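PBP5 (Haemophilus influenzae, PDB 3A3J) removes the C-terminal D-alanine from cell-wall peptide precursors, as a serine D-alanyl-D-alanine carboxypeptidase of the penicillin-binding protein group. Local coordinates at residues V13-I22 and R152-R163; N57-W68 and L80-L91. All coordinates share one frame; numbering follows the deposited sequence.

Interaction 1: V13-I22 and R152-R163; sequences VLMDYNSGAI and RDMAIIGAHIIR
Two groups grip the carbonyl oxygen of Tyr-17. Arg-163 NH2 donates to Tyr-17 O at 3.1 Å in a nearly straight bond, and a water donates to the same oxygen while accepting from Arg-163 NH1. Both the oxygen and the water lie in the guanidinium plane, at its edge, which fixes the flat group in rotation. It also lies flat on the Tyr-17 ring, the planes 5° apart and the stack off-centre, with Arg-163 CZ 4.2 Å from the ring centroid: a cation-pi contact. With CG anti to the backbone N (chi1 164°), the ring of Tyr-17 reaches the last turn of the helix segment, where Ala-159 O meets its edge in plane and Ile-162 CG2 comes to 3.6 Å from Tyr-17 CE1. Met-15 bends at chi3 and sets its CE 3.8 Å from Ala-159 CB, while Val-13 CG1 packs on Ala-155 CB at 3.7 Å. The small alanines are consistent with the close approach of the axes of 13-16 and 152-163, 8.7 Å. Helix 151-164 thus packs on the antiparallel sheet, over strands 11-16 and 224-232, as in the penicillin-binding protein and beta-lactamase fold; helix 38-51 touches its Met-154, Ile-157 and Ile-161.

Interaction 2: N57-W68 and L80-L91; sequences NTDMVTIGESAW and LDLNTQVSVADL
Ile-63, Leu-82 and Gln-85 are among the residues burying most surface where 57-68 and 80-91 pair as a two-stranded antiparallel sheet. The backbone of Ile-63 is held at both ends: its N donates to Thr-84 O at 2.8 Å, almost straight (174°), and its O accepts from Asn-83 N, on the type II turn of 81-84. Its CG1, anti to the carbonyl carbon (chi1 -50°), lies against Thr-84 OG1, itself bonded to Asp-81 O, and carries CD1 to 3.8 Å from Leu-80 CD1; Val-86 CG2 touches the same branch. Leu-82, within the turn, sends its side chain across Trp-68. Its CB sits over one face of the indole, 3.8 Å from the centroid of the five-membered ring, a CH-pi contact, while CD2 reaches the six-membered ring and CD1 lies by the backbone of Gly-64 and Glu-65. Leu-80 O meets the indole at its edge. Gln-85 NE2 makes a weak, poorly angled hydrogen bond to Thr-62 OG1 (2.7 Å), and Met-60 folds its CE to 3.6 Å from Gln-85 O. Val-61 and Val-86 form the hydrogen-bonded pair between the non-hydrogen-bonded pairs Met-60/Ser-87 and Thr-62/Gln-85. This small separate sheet joins the helical part of the carboxypeptidase domain: Ser-87 N-caps helix 88-98 through Asp-90 N, Val-61, Ala-67, Val-88 and Leu-91 lean on helix 101-112, and Leu-80 and Val-86 on Phe-179 of strand 176-179.

How the interactions relate
Both interactions lie in the D-alanyl-D-alanine carboxypeptidase part of the chain, with centres 32 Å apart and nearest atoms about 14 Å apart, so they do not touch. Interaction 2 is nested inside the loop closed by interaction 1: 13-22 comes first, then 57-68, 80-91 and finally 152-163. Interaction 1 joins the five-stranded sheet to a helix close to the centre of the chain, whereas interaction 2 is peripheral. Helix 38-51, with the probable catalytic Lys-39, lies between 13-22 and 57-68. The contacts secure different parts of one domain round its active-site region: Ile-162 is about 10 Å from Lys-202, the probable substrate-binding residue, and Leu-80 about 11 Å from Lys-39, both between side chains.

Interaction 1: V13-I22 and R152-R163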
loop_
_atom_site.group_PDB
_atom_site.type_symbol
_atom_site.label_atom_id
_atom_site.label_comp_id
_atom_site.label_asym_id
_atom_site.label_seq_id
_atom_site.Cartn_x
_atom_site.Cartn_y
_atom_site.Cartn_z
ATOM N N VAL A 13 11.293 0.985 5.517
ATOM C CA VAL A 13 10.679 -0.281 5.758
ATOM C C VAL A 13 10.721 -0.967 4.407
ATOM O O VAL A 13 10.687 -0.270 3.375
ATOM C CB VAL A 13 9.198 -0.126 6.243
ATOM C CG1 VAL A 13 8.270 -0.092 5.076
ATOM C CG2 VAL A 13 8.802 -1.298 7.068
ATOM N N LEU A 14 10.829 -2.306 4.397
ATOM C CA LEU A 14 10.650 -3.058 3.176
ATOM C C LEU A 14 9.614 -4.131 3.523
ATOM O O LEU A 14 9.706 -4.725 4.620
ATOM C CB LEU A 14 11.957 -3.789 2.816
ATOM C CG LEU A 14 11.872 -4.767 1.607
ATOM C CD1 LEU A 14 11.535 -3.925 0.331
ATOM C CD2 LEU A 14 13.181 -5.559 1.327
ATOM N N MET A 15 8.676 -4.451 2.627
ATOM C CA MET A 15 7.593 -5.335 3.030
ATOM C C MET A 15 7.126 -6.068 1.795
ATOM O O MET A 15 7.056 -5.469 0.737
ATOM C CB MET A 15 6.444 -4.507 3.689
ATOM C CG MET A 15 5.063 -5.164 3.628
ATOM S SD MET A 15 3.576 -4.115 4.022
ATOM C CE MET A 15 2.677 -4.142 2.516
ATOM N N ASP A 16 6.833 -7.356 1.899
ATOM C CA ASP A 16 6.233 -8.104 0.818
ATOM C C ASP A 16 4.776 -7.693 0.712
ATOM O O ASP A 16 4.042 -7.712 1.711
ATOM C CB ASP A 16 6.278 -9.636 1.097
ATOM C CG ASP A 16 5.698 -10.443 -0.034
ATOM O OD1 ASP A 16 6.431 -10.858 -0.992
ATOM O OD2 ASP A 16 4.483 -10.610 -0.042
ATOM N N TYR A 17 4.352 -7.348 -0.499
ATOM C CA TYR A 17 2.983 -6.856 -0.723
ATOM C C TYR A 17 1.982 -7.985 -0.393
ATOM O O TYR A 17 0.853 -7.751 0.058
ATOM C CB TYR A 17 2.841 -6.489 -2.177
ATOM C CG TYR A 17 1.415 -6.322 -2.692
ATOM C CD1 TYR A 17 0.603 -5.199 -2.299
ATOM C CD2 TYR A 17 0.874 -7.247 -3.571
ATOM C CE1 TYR A 17 -0.714 -5.032 -2.794
ATOM C CE2 TYR A 17 -0.441 -7.122 -4.043
ATOM C CZ TYR A 17 -1.217 -6.001 -3.658
ATOM O OH TYR A 17 -2.467 -5.906 -4.168
ATOM N N ASN A 18 2.380 -9.224 -0.657
ATOM C CA ASN A 18 1.364 -10.252 -0.729
ATOM C C ASN A 18 1.105 -10.862 0.604
ATOM O O ASN A 18 0.009 -11.255 0.865
ATOM C CB ASN A 18 1.706 -11.303 -1.731
ATOM C CG ASN A 18 1.333 -10.907 -3.118
ATOM O OD1 ASN A 18 2.190 -10.714 -3.952
ATOM N ND2 ASN A 18 0.074 -10.829 -3.396
ATOM N N SER A 19 2.079 -10.819 1.487
ATOM C CA SER A 19 2.001 -11.517 2.753
ATOM C C SER A 19 2.028 -10.528 3.893
ATOM O O SER A 19 1.633 -10.866 5.018
ATOM C CB SER A 19 3.216 -12.451 2.875
ATOM O OG SER A 19 4.412 -11.706 3.121
ATOM N N GLY A 20 2.515 -9.304 3.604
ATOM C CA GLY A 20 2.490 -8.195 4.551
ATOM C C GLY A 20 3.669 -8.276 5.472
ATOM O O GLY A 20 3.799 -7.494 6.401
ATOM N N ALA A 21 4.577 -9.212 5.233
ATOM C CA ALA A 21 5.696 -9.353 6.188
ATOM C C ALA A 21 6.753 -8.243 6.004
ATOM O O ALA A 21 7.110 -7.882 4.884
ATOM C CB ALA A 21 6.364 -10.722 6.013
ATOM N N ILE A 22 7.271 -7.721 7.094
ATOM C CA ILE A 22 8.359 -6.748 7.019
ATOM C C ILE A 22 9.710 -7.454 6.931
ATOM O O ILE A 22 10.149 -8.059 7.890
ATOM C CB ILE A 22 8.327 -5.882 8.241
ATOM C CG1 ILE A 22 6.896 -5.387 8.451
ATOM C CG2 ILE A 22 9.284 -4.727 8.095
ATOM C CD1 ILE A 22 6.380 -4.598 7.275
ATOM N N ARG A 152 6.084 2.583 7.921
ATOM C CA ARG A 152 5.170 1.408 7.871
ATOM C C ARG A 152 3.769 1.829 7.433
ATOM O O ARG A 152 3.100 1.134 6.663
ATOM C CB ARG A 152 5.071 0.728 9.285
ATOM C CG ARG A 152 4.266 -0.619 9.234
ATOM C CD ARG A 152 3.570 -0.956 10.523
ATOM N NE ARG A 152 4.530 -0.958 11.624
ATOM C CZ ARG A 152 5.167 -2.076 11.983
ATOM N NH1 ARG A 152 6.030 -2.064 12.992
ATOM N NH2 ARG A 152 4.914 -3.215 11.307
ATOM N N ASP A 153 3.290 2.966 7.943
ATOM C CA ASP A 153 1.917 3.459 7.556
ATOM C C ASP A 153 1.881 3.787 6.065
ATOM O O ASP A 153 0.921 3.423 5.293
ATOM C CB ASP A 153 1.539 4.676 8.405
ATOM C CG ASP A 153 1.124 4.279 9.840
ATOM O OD1 ASP A 153 1.164 3.044 10.132
ATOM O OD2 ASP A 153 0.758 5.198 10.634
ATOM N N MET A 154 2.983 4.372 5.607
ATOM C CA MET A 154 3.045 4.641 4.107
ATOM C C MET A 154 3.172 3.349 3.311
ATOM O O MET A 154 2.650 3.236 2.209
ATOM C CB MET A 154 4.187 5.673 3.790
ATOM C CG MET A 154 3.751 7.154 4.142
ATOM S SD MET A 154 2.487 7.504 2.964
ATOM C CE MET A 154 1.791 8.926 3.717
ATOM N N ALA A 155 3.848 2.335 3.859
ATOM C CA ALA A 155 3.815 1.036 3.131
ATOM C C ALA A 155 2.400 0.505 3.095
ATOM O O ALA A 155 1.916 -0.036 2.079
ATOM C CB ALA A 155 4.821 -0.027 3.778
ATOM N N ILE A 156 1.706 0.637 4.227
ATOM C CA ILE A 156 0.306 0.105 4.282
ATOM C C ILE A 156 -0.582 0.852 3.310
ATOM O O ILE A 156 -1.344 0.252 2.508
ATOM C CB ILE A 156 -0.243 0.101 5.764
ATOM C CG1 ILE A 156 0.529 -0.915 6.613
ATOM C CG2 ILE A 156 -1.757 -0.226 5.762
ATOM C CD1 ILE A 156 0.444 -0.696 8.095
ATOM N N ILE A 157 -0.390 2.167 3.244
ATOM C CA ILE A 157 -1.225 3.009 2.302
ATOM C C ILE A 157 -0.920 2.629 0.892
ATOM O O ILE A 157 -1.820 2.453 0.055
ATOM C CB ILE A 157 -0.999 4.604 2.488
ATOM C CG1 ILE A 157 -1.470 5.024 3.883
ATOM C CG2 ILE A 157 -1.680 5.351 1.357
ATOM C CD1 ILE A 157 -0.950 6.355 4.455
ATOM N N GLY A 158 0.358 2.434 0.588
ATOM C CA GLY A 158 0.662 2.126 -0.871
ATOM C C GLY A 158 0.106 0.732 -1.167
ATOM O O GLY A 158 -0.401 0.465 -2.253
ATOM N N ALA A 159 0.140 -0.192 -0.209
ATOM C CA ALA A 159 -0.457 -1.556 -0.584
ATOM C C ALA A 159 -1.931 -1.489 -0.909
ATOM O O ALA A 159 -2.473 -2.212 -1.798
ATOM C CB ALA A 159 -0.217 -2.571 0.567
ATOM N N HIS A 160 -2.631 -0.589 -0.195
ATOM C CA HIS A 160 -4.095 -0.417 -0.418
ATOM C C HIS A 160 -4.366 0.195 -1.749
ATOM O O HIS A 160 -5.311 -0.170 -2.423
ATOM C CB HIS A 160 -4.703 0.489 0.654
ATOM C CG HIS A 160 -5.178 -0.267 1.863
ATOM N ND1 HIS A 160 -6.266 -1.113 1.818
ATOM C CD2 HIS A 160 -4.686 -0.346 3.122
ATOM C CE1 HIS A 160 -6.464 -1.635 3.025
ATOM N NE2 HIS A 160 -5.494 -1.217 3.831
ATOM N N ILE A 161 -3.553 1.182 -2.149
ATOM C CA ILE A 161 -3.694 1.634 -3.539
ATOM C C ILE A 161 -3.472 0.517 -4.547
ATOM O O ILE A 161 -4.241 0.338 -5.510
ATOM C CB ILE A 161 -2.614 2.791 -3.868
ATOM C CG1 ILE A 161 -2.875 4.065 -2.989
ATOM C CG2 ILE A 161 -2.625 3.097 -5.355
ATOM C CD1 ILE A 161 -1.638 4.910 -2.706
ATOM N N ILE A 162 -2.364 -0.199 -4.406
ATOM C CA ILE A 162 -2.113 -1.269 -5.363
ATOM C C ILE A 162 -3.233 -2.308 -5.312
ATOM O O ILE A 162 -3.741 -2.768 -6.329
ATOM C CB ILE A 162 -0.735 -1.949 -5.063
ATOM C CG1 ILE A 162 0.382 -0.883 -5.294
ATOM C CG2 ILE A 162 -0.579 -3.251 -5.932
ATOM C CD1 ILE A 162 1.708 -1.186 -4.597
ATOM N N ARG A 163 -3.601 -2.677 -4.100
ATOM C CA ARG A 163 -4.648 -3.739 -3.919
ATOM C C ARG A 163 -6.092 -3.241 -4.267
ATOM O O ARG A 163 -6.801 -3.849 -5.047
ATOM C CB ARG A 163 -4.607 -4.252 -2.452
ATOM C CG ARG A 163 -5.671 -5.390 -2.173
ATOM C CD ARG A 163 -5.338 -6.041 -0.814
ATOM N NE ARG A 163 -4.226 -6.930 -1.015
ATOM C CZ ARG A 163 -3.023 -6.819 -0.494
ATOM N NH1 ARG A 163 -2.703 -5.863 0.345
ATOM N NH2 ARG A 163 -2.117 -7.712 -0.817
HETATM O O HOH W 1 -0.108 -5.758 1.889
#

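Interaction 2: N57-W68 and L80-L91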
loop_
_atom_site.group_PDB
_atom_site.type_symbol
_atom_site.label_atom_id
_atom_site.label_comp_id
_atom_site.label_asym_id
_atom_site.label_seq_id
_atom_site.Cartn_x
_atom_site.Cartn_y
_atom_site.Cartn_z
ATOM N N ASN A 57 -14.364 10.305 -14.203
ATOM C CA ASN A 57 -13.190 10.935 -14.793
ATOM C C ASN A 57 -13.555 12.089 -15.730
ATOM O O ASN A 57 -12.765 12.989 -15.968
ATOM C CB ASN A 57 -12.394 9.911 -15.611
ATOM C CG ASN A 57 -11.484 9.109 -14.768
ATOM O OD1 ASN A 57 -11.380 7.900 -14.925
ATOM N ND2 ASN A 57 -10.823 9.753 -13.859
ATOM N N THR A 58 -14.714 12.007 -16.344
ATOM C CA THR A 58 -15.145 13.061 -17.250
ATOM C C THR A 58 -15.736 14.272 -16.512
ATOM O O THR A 58 -16.033 15.290 -17.143
ATOM C CB THR A 58 -16.180 12.532 -18.161
ATOM O OG1 THR A 58 -17.060 11.716 -17.359
ATOM C CG2 THR A 58 -15.493 11.658 -19.222
ATOM N N ASP A 59 -15.854 14.240 -15.190
ATOM C CA ASP A 59 -16.289 15.488 -14.574
ATOM C C ASP A 59 -15.367 16.658 -14.966
ATOM O O ASP A 59 -14.172 16.548 -14.886
ATOM C CB ASP A 59 -16.393 15.355 -13.074
ATOM C CG ASP A 59 -17.340 14.268 -12.676
ATOM O OD1 ASP A 59 -18.181 13.862 -13.504
ATOM O OD2 ASP A 59 -17.268 13.825 -11.531
ATOM N N MET A 60 -15.954 17.774 -15.378
ATOM C CA MET A 60 -15.207 19.006 -15.691
ATOM C C MET A 60 -15.293 19.823 -14.440
ATOM O O MET A 60 -16.405 20.076 -13.947
ATOM C CB MET A 60 -15.838 19.732 -16.871
ATOM C CG MET A 60 -15.730 18.961 -18.174
ATOM S SD MET A 60 -13.977 18.392 -18.465
ATOM C CE MET A 60 -13.152 19.910 -18.967
ATOM N N VAL A 61 -14.147 20.185 -13.884
ATOM C CA VAL A 61 -14.097 20.908 -12.641
ATOM C C VAL A 61 -13.646 22.346 -12.937
ATOM O O VAL A 61 -12.653 22.549 -13.662
ATOM C CB VAL A 61 -13.067 20.269 -11.710
ATOM C CG1 VAL A 61 -12.865 21.056 -10.372
ATOM C CG2 VAL A 61 -13.507 18.866 -11.386
ATOM N N THR A 62 -14.316 23.334 -12.333
ATOM C CA THR A 62 -13.993 24.768 -12.582
ATOM C C THR A 62 -12.887 25.233 -11.723
ATOM O O THR A 62 -12.963 25.079 -10.547
ATOM C CB THR A 62 -15.216 25.655 -12.241
ATOM O OG1 THR A 62 -16.245 25.284 -13.124
ATOM C CG2 THR A 62 -14.911 27.165 -12.467
ATOM N N ILE A 63 -11.839 25.799 -12.288
ATOM C CA ILE A 63 -10.759 26.280 -11.459
ATOM C C ILE A 63 -11.096 27.727 -10.982
ATOM O O ILE A 63 -11.294 28.625 -11.807
ATOM C CB ILE A 63 -9.448 26.335 -12.288
ATOM C CG1 ILE A 63 -9.181 25.022 -13.031
ATOM C CG2 ILE A 63 -8.272 26.657 -11.426
ATOM C CD1 ILE A 63 -9.280 23.762 -12.136
ATOM N N GLY A 64 -11.077 28.000 -9.688
ATOM C CA GLY A 64 -11.367 29.351 -9.211
ATOM C C GLY A 64 -10.185 29.701 -8.375
ATOM O O GLY A 64 -9.207 28.948 -8.396
ATOM N N GLU A 65 -10.212 30.817 -7.661
ATOM C CA GLU A 65 -8.981 31.253 -6.948
ATOM C C GLU A 65 -8.270 30.239 -5.966
ATOM O O GLU A 65 -7.088 30.398 -5.657
ATOM C CB GLU A 65 -9.174 32.635 -6.273
ATOM C CG GLU A 65 -9.889 33.607 -7.208
ATOM C CD GLU A 65 -9.771 35.101 -6.874
ATOM O OE1 GLU A 65 -9.029 35.489 -5.943
ATOM O OE2 GLU A 65 -10.442 35.888 -7.591
ATOM N N SER A 66 -8.945 29.242 -5.425
ATOM C CA SER A 66 -8.222 28.405 -4.406
ATOM C C SER A 66 -7.479 27.244 -5.107
ATOM O O SER A 66 -6.469 26.803 -4.643
ATOM C CB SER A 66 -9.140 27.876 -3.299
ATOM O OG SER A 66 -10.085 27.034 -3.934
ATOM N N ALA A 67 -7.953 26.811 -6.263
ATOM C CA ALA A 67 -7.242 25.807 -7.058
ATOM C C ALA A 67 -6.209 26.399 -8.060
ATOM O O ALA A 67 -5.448 25.672 -8.686
ATOM C CB ALA A 67 -8.277 24.864 -7.795
ATOM N N TRP A 68 -6.166 27.721 -8.159
ATOM C CA TRP A 68 -5.351 28.432 -9.128
ATOM C C TRP A 68 -3.858 28.204 -8.951
ATOM O O TRP A 68 -3.341 28.420 -7.893
ATOM C CB TRP A 68 -5.696 29.925 -8.977
ATOM C CG TRP A 68 -5.095 30.894 -9.959
ATOM C CD1 TRP A 68 -4.435 30.630 -11.147
ATOM C CD2 TRP A 68 -5.140 32.321 -9.828
ATOM N NE1 TRP A 68 -4.063 31.820 -11.741
ATOM C CE2 TRP A 68 -4.485 32.864 -10.944
ATOM C CE3 TRP A 68 -5.698 33.188 -8.871
ATOM C CZ2 TRP A 68 -4.385 34.256 -11.143
ATOM C CZ3 TRP A 68 -5.581 34.582 -9.069
ATOM C CH2 TRP A 68 -4.939 35.083 -10.193
ATOM N N LEU A 80 -2.721 24.986 -13.168
ATOM C CA LEU A 80 -4.176 25.215 -13.407
ATOM C C LEU A 80 -4.427 26.712 -13.499
ATOM O O LEU A 80 -4.044 27.449 -12.579
ATOM C CB LEU A 80 -5.034 24.638 -12.266
ATOM C CG LEU A 80 -4.922 23.115 -12.049
ATOM C CD1 LEU A 80 -5.850 22.709 -10.954
ATOM C CD2 LEU A 80 -5.210 22.298 -13.323
ATOM N N ASP A 81 -5.024 27.154 -14.597
ATOM C CA ASP A 81 -5.317 28.612 -14.774
ATOM C C ASP A 81 -6.729 28.968 -14.308
ATOM O O ASP A 81 -7.671 28.180 -14.435
ATOM C CB ASP A 81 -5.169 29.029 -16.225
ATOM C CG ASP A 81 -3.733 29.142 -16.622
ATOM O OD1 ASP A 81 -2.894 29.437 -15.735
ATOM O OD2 ASP A 81 -3.443 28.878 -17.790
ATOM N N LEU A 82 -6.850 30.162 -13.749
ATOM C CA LEU A 82 -8.087 30.664 -13.197
ATOM C C LEU A 82 -9.153 30.631 -14.266
ATOM O O LEU A 82 -8.900 30.900 -15.427
ATOM C CB LEU A 82 -7.867 32.082 -12.683
ATOM C CG LEU A 82 -9.003 32.722 -11.884
ATOM C CD1 LEU A 82 -9.269 31.890 -10.666
ATOM C CD2 LEU A 82 -8.671 34.151 -11.439
ATOM N N ASN A 83 -10.331 30.195 -13.901
ATOM C CA ASN A 83 -11.476 30.253 -14.807
ATOM C C ASN A 83 -11.405 29.298 -15.975
ATOM O O ASN A 83 -12.016 29.534 -17.008
ATOM C CB ASN A 83 -11.734 31.702 -15.293
ATOM C CG ASN A 83 -13.077 31.846 -15.999
ATOM O OD1 ASN A 83 -14.103 31.306 -15.546
ATOM N ND2 ASN A 83 -13.075 32.529 -17.141
ATOM N N THR A 84 -10.679 28.194 -15.841
ATOM C CA THR A 84 -10.778 27.161 -16.826
ATOM C C THR A 84 -11.541 25.982 -16.233
ATOM O O THR A 84 -11.818 25.919 -15.051
ATOM C CB THR A 84 -9.401 26.707 -17.237
ATOM O OG1 THR A 84 -8.721 26.216 -16.057
ATOM C CG2 THR A 84 -8.589 27.950 -17.802
ATOM N N GLN A 85 -11.880 25.054 -17.091
ATOM C CA GLN A 85 -12.540 23.839 -16.724
ATOM C C GLN A 85 -11.604 22.672 -17.024
ATOM O O GLN A 85 -11.034 22.639 -18.116
ATOM C CB GLN A 85 -13.777 23.727 -17.585
ATOM C CG GLN A 85 -14.820 24.719 -17.055
ATOM C CD GLN A 85 -16.074 24.023 -16.725
ATOM O OE1 GLN A 85 -16.816 23.620 -17.621
ATOM N NE2 GLN A 85 -16.319 23.816 -15.428
ATOM N N VAL A 86 -11.440 21.747 -16.059
ATOM C CA VAL A 86 -10.418 20.653 -16.155
ATOM C C VAL A 86 -10.981 19.310 -15.698
ATOM O O VAL A 86 -11.569 19.228 -14.623
ATOM C CB VAL A 86 -9.165 21.000 -15.293
ATOM C CG1 VAL A 86 -8.041 19.947 -15.452
ATOM C CG2 VAL A 86 -8.649 22.318 -15.702
ATOM N N SER A 87 -10.773 18.253 -16.481
ATOM C CA SER A 87 -11.359 16.969 -16.128
ATOM C C SER A 87 -10.718 16.321 -14.882
ATOM O O SER A 87 -9.559 16.556 -14.517
ATOM C CB SER A 87 -11.269 15.995 -17.289
ATOM O OG SER A 87 -9.890 15.633 -17.336
ATOM N N VAL A 88 -11.518 15.523 -14.206
ATOM C CA VAL A 88 -11.056 14.799 -13.049
ATOM C C VAL A 88 -9.877 13.887 -13.480
ATOM O O VAL A 88 -8.878 13.815 -12.779
ATOM C CB VAL A 88 -12.228 13.981 -12.464
ATOM C CG1 VAL A 88 -11.734 12.803 -11.665
ATOM C CG2 VAL A 88 -13.159 14.885 -11.599
ATOM N N ALA A 89 -9.959 13.263 -14.650
ATOM C CA ALA A 89 -8.793 12.458 -15.195
ATOM C C ALA A 89 -7.508 13.298 -15.204
ATOM O O ALA A 89 -6.497 12.905 -14.637
ATOM C CB ALA A 89 -9.105 11.986 -16.610
ATOM N N ASP A 90 -7.549 14.508 -15.766
ATOM C CA ASP A 90 -6.321 15.323 -15.775
ATOM C C ASP A 90 -5.904 15.649 -14.419
ATOM O O ASP A 90 -4.702 15.612 -14.099
ATOM C CB ASP A 90 -6.469 16.654 -16.564
ATOM C CG ASP A 90 -6.396 16.431 -18.075
ATOM O OD1 ASP A 90 -5.786 15.421 -18.427
ATOM O OD2 ASP A 90 -6.902 17.229 -18.908
ATOM N N LEU A 91 -6.866 16.003 -13.569
ATOM C CA LEU A 91 -6.471 16.448 -12.237
ATOM C C LEU A 91 -5.755 15.337 -11.456
ATOM O O LEU A 91 -4.782 15.541 -10.812
ATOM C CB LEU A 91 -7.691 16.974 -11.466
ATOM C CG LEU A 91 -8.359 18.273 -11.984
ATOM C CD1 LEU A 91 -9.639 18.471 -11.203
ATOM C CD2 LEU A 91 -7.359 19.382 -11.687
#